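Local coordinates for protein endoglucanase (Komagataeibacter sucrofermentans, PDB 6VC5) that probably hydrolyses internal beta-1,4-glucosidic linkages in cellulose, lichenin and cereal beta-D-glucans, as a family 8 glycosyl hydrolase, at residues Q49-F52 / E53-V57. Sequence-based numbering, arbitrary orientation.
Sequences QAAF and EVIWV
Glu-53, Ile-55 and Trp-56 each donate their backbone N-H to the carbonyl four residues earlier, on Gln-49, Ala-51 and Phe-52, in the i to i+4 pattern of an alpha-helix. The straightest of the three runs from Trp-56 N to Phe-52 O (2.9 Å, 172° at the hydrogen). Phe-52 and Trp-56, one turn apart, lie side by side and point the same way. Chi1 near 180° in both residues (-179° in Phe-52) sends the two rings off the same helix face; Phe-52 CE2 rests 4.1 Å from Trp-56 CB, an apolar contact with the methylene and not a ring stack. Both rings also meet that of Tyr-112, and Met-40 of helix 33-46 and Leu-100 of helix 90-106 pack against the pair. Replacing the ring of Phe-52 by an alanine's methyl is likely to leave Trp-56 CB without its apolar neighbour and open a gap facing Tyr-112, Met-40 and Leu-100. Beside them, Ile-55 brings CD1 to within 4.3 Å of Ala-51 CB, and its CG1 lies 3.2 Å from Ala-51 O. Val-54 sets CG2 3.3 Å from Ala-51 O, while Phe-16 touches both branched side chains. On the more open side, the extended Gln-49 passes Glu-53, whose chain bends at chi2 (143°) and brings OE2 4.1 Å from Gln-49 CG; the other carboxylate oxygen has a long, weak ion pair with Arg-109. This is the first part of amphipathic helix 49-62, its aromatic face set against helices 33-46 and 90-106 in the (alpha/alpha)6 barrel fold of glycosyl hydrolase family 8.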
loop_
_atom_site.group_PDB
_atom_site.type_symbol
_atom_site.label_atom_id
_atom_site.label_comp_id
_atom_site.label_asym_id
_atom_site.label_seq_id
_atom_site.Cartn_x
_atom_site.Cartn_y
_atom_site.Cartn_z
ATOM N N GLN A 49 -5.497 -16.900 -13.254
ATOM C CA GLN A 49 -6.500 -16.064 -13.905
ATOM C C GLN A 49 -7.915 -16.353 -13.407
ATOM O O GLN A 49 -8.736 -15.432 -13.314
ATOM C CB GLN A 49 -6.422 -16.195 -15.426
ATOM C CG GLN A 49 -7.249 -15.123 -16.114
ATOM C CD GLN A 49 -7.000 -15.033 -17.603
ATOM O OE1 GLN A 49 -6.345 -15.901 -18.195
ATOM N NE2 GLN A 49 -7.525 -13.976 -18.221
ATOM N N ALA A 50 -8.228 -17.614 -13.101
ATOM C CA ALA A 50 -9.566 -17.929 -12.612
ATOM C C ALA A 50 -9.863 -17.181 -11.321
ATOM O O ALA A 50 -10.980 -16.683 -11.122
ATOM C CB ALA A 50 -9.707 -19.435 -12.400
ATOM N N ALA A 51 -8.869 -17.071 -10.441
ATOM C CA ALA A 51 -9.067 -16.304 -9.219
ATOM C C ALA A 51 -9.143 -14.813 -9.513
ATOM O O ALA A 51 -10.038 -14.123 -9.009
ATOM C CB ALA A 51 -7.957 -16.602 -8.209
ATOM N N PHE A 52 -8.204 -14.297 -10.322
ATOM C CA PHE A 52 -8.180 -12.869 -10.626
ATOM C C PHE A 52 -9.535 -12.409 -11.140
ATOM O O PHE A 52 -10.079 -11.396 -10.676
ATOM C CB PHE A 52 -7.105 -12.556 -11.676
ATOM C CG PHE A 52 -7.025 -11.087 -12.019
ATOM C CD1 PHE A 52 -6.135 -10.263 -11.343
ATOM C CD2 PHE A 52 -7.894 -10.514 -12.938
ATOM C CE1 PHE A 52 -6.065 -8.909 -11.614
ATOM C CE2 PHE A 52 -7.852 -9.149 -13.198
ATOM C CZ PHE A 52 -6.937 -8.346 -12.537
ATOM N N GLU A 53 -10.094 -13.164 -12.094
ATOM C CA GLU A 53 -11.324 -12.768 -12.775
ATOM C C GLU A 53 -12.462 -12.540 -11.787
ATOM O O GLU A 53 -13.163 -11.523 -11.859
ATOM C CB GLU A 53 -11.706 -13.842 -13.806
ATOM C CG GLU A 53 -12.526 -13.345 -14.999
ATOM C CD GLU A 53 -12.154 -14.046 -16.307
ATOM O OE1 GLU A 53 -12.655 -13.641 -17.383
ATOM O OE2 GLU A 53 -11.345 -14.999 -16.263
ATOM N N VAL A 54 -12.649 -13.469 -10.840
ATOM C CA VAL A 54 -13.754 -13.342 -9.886
ATOM C C VAL A 54 -13.470 -12.281 -8.818
ATOM O O VAL A 54 -14.396 -11.612 -8.348
ATOM C CB VAL A 54 -14.180 -14.695 -9.279
ATOM C CG1 VAL A 54 -14.702 -15.645 -10.380
ATOM C CG2 VAL A 54 -13.061 -15.332 -8.480
ATOM N N ILE A 55 -12.207 -12.114 -8.400
ATOM C CA ILE A 55 -11.898 -11.073 -7.416
ATOM C C ILE A 55 -12.174 -9.688 -7.996
ATOM O O ILE A 55 -12.777 -8.831 -7.340
ATOM C CB ILE A 55 -10.450 -11.210 -6.917
ATOM C CG1 ILE A 55 -10.218 -12.574 -6.269
ATOM C CG2 ILE A 55 -10.137 -10.068 -5.927
ATOM C CD1 ILE A 55 -8.744 -12.926 -6.149
ATOM N N TRP A 56 -11.774 -9.463 -9.247
ATOM C CA TRP A 56 -12.061 -8.192 -9.903
ATOM C C TRP A 56 -13.560 -7.980 -10.130
ATOM O O TRP A 56 -14.081 -6.897 -9.852
ATOM C CB TRP A 56 -11.261 -8.083 -11.202
ATOM C CG TRP A 56 -11.680 -6.952 -12.109
ATOM C CD1 TRP A 56 -11.936 -7.046 -13.454
ATOM C CD2 TRP A 56 -11.850 -5.563 -11.771
ATOM N NE1 TRP A 56 -12.268 -5.820 -13.959
ATOM C CE2 TRP A 56 -12.236 -4.893 -12.952
ATOM C CE3 TRP A 56 -11.753 -4.826 -10.584
ATOM C CZ2 TRP A 56 -12.502 -3.521 -12.984
ATOM C CZ3 TRP A 56 -12.015 -3.452 -10.627
ATOM C CH2 TRP A 56 -12.385 -2.825 -11.819
ATOM N N VAL A 57 -14.274 -8.989 -10.637
ATOM C CA VAL A 57 -15.711 -8.811 -10.854
ATOM C C VAL A 57 -16.421 -8.477 -9.543
ATOM O O VAL A 57 -17.299 -7.603 -9.503
ATOM C CB VAL A 57 -16.325 -10.034 -11.562
ATOM C CG1 VAL A 57 -17.836 -9.958 -11.537
ATOM C CG2 VAL A 57 -15.846 -10.081 -12.998
#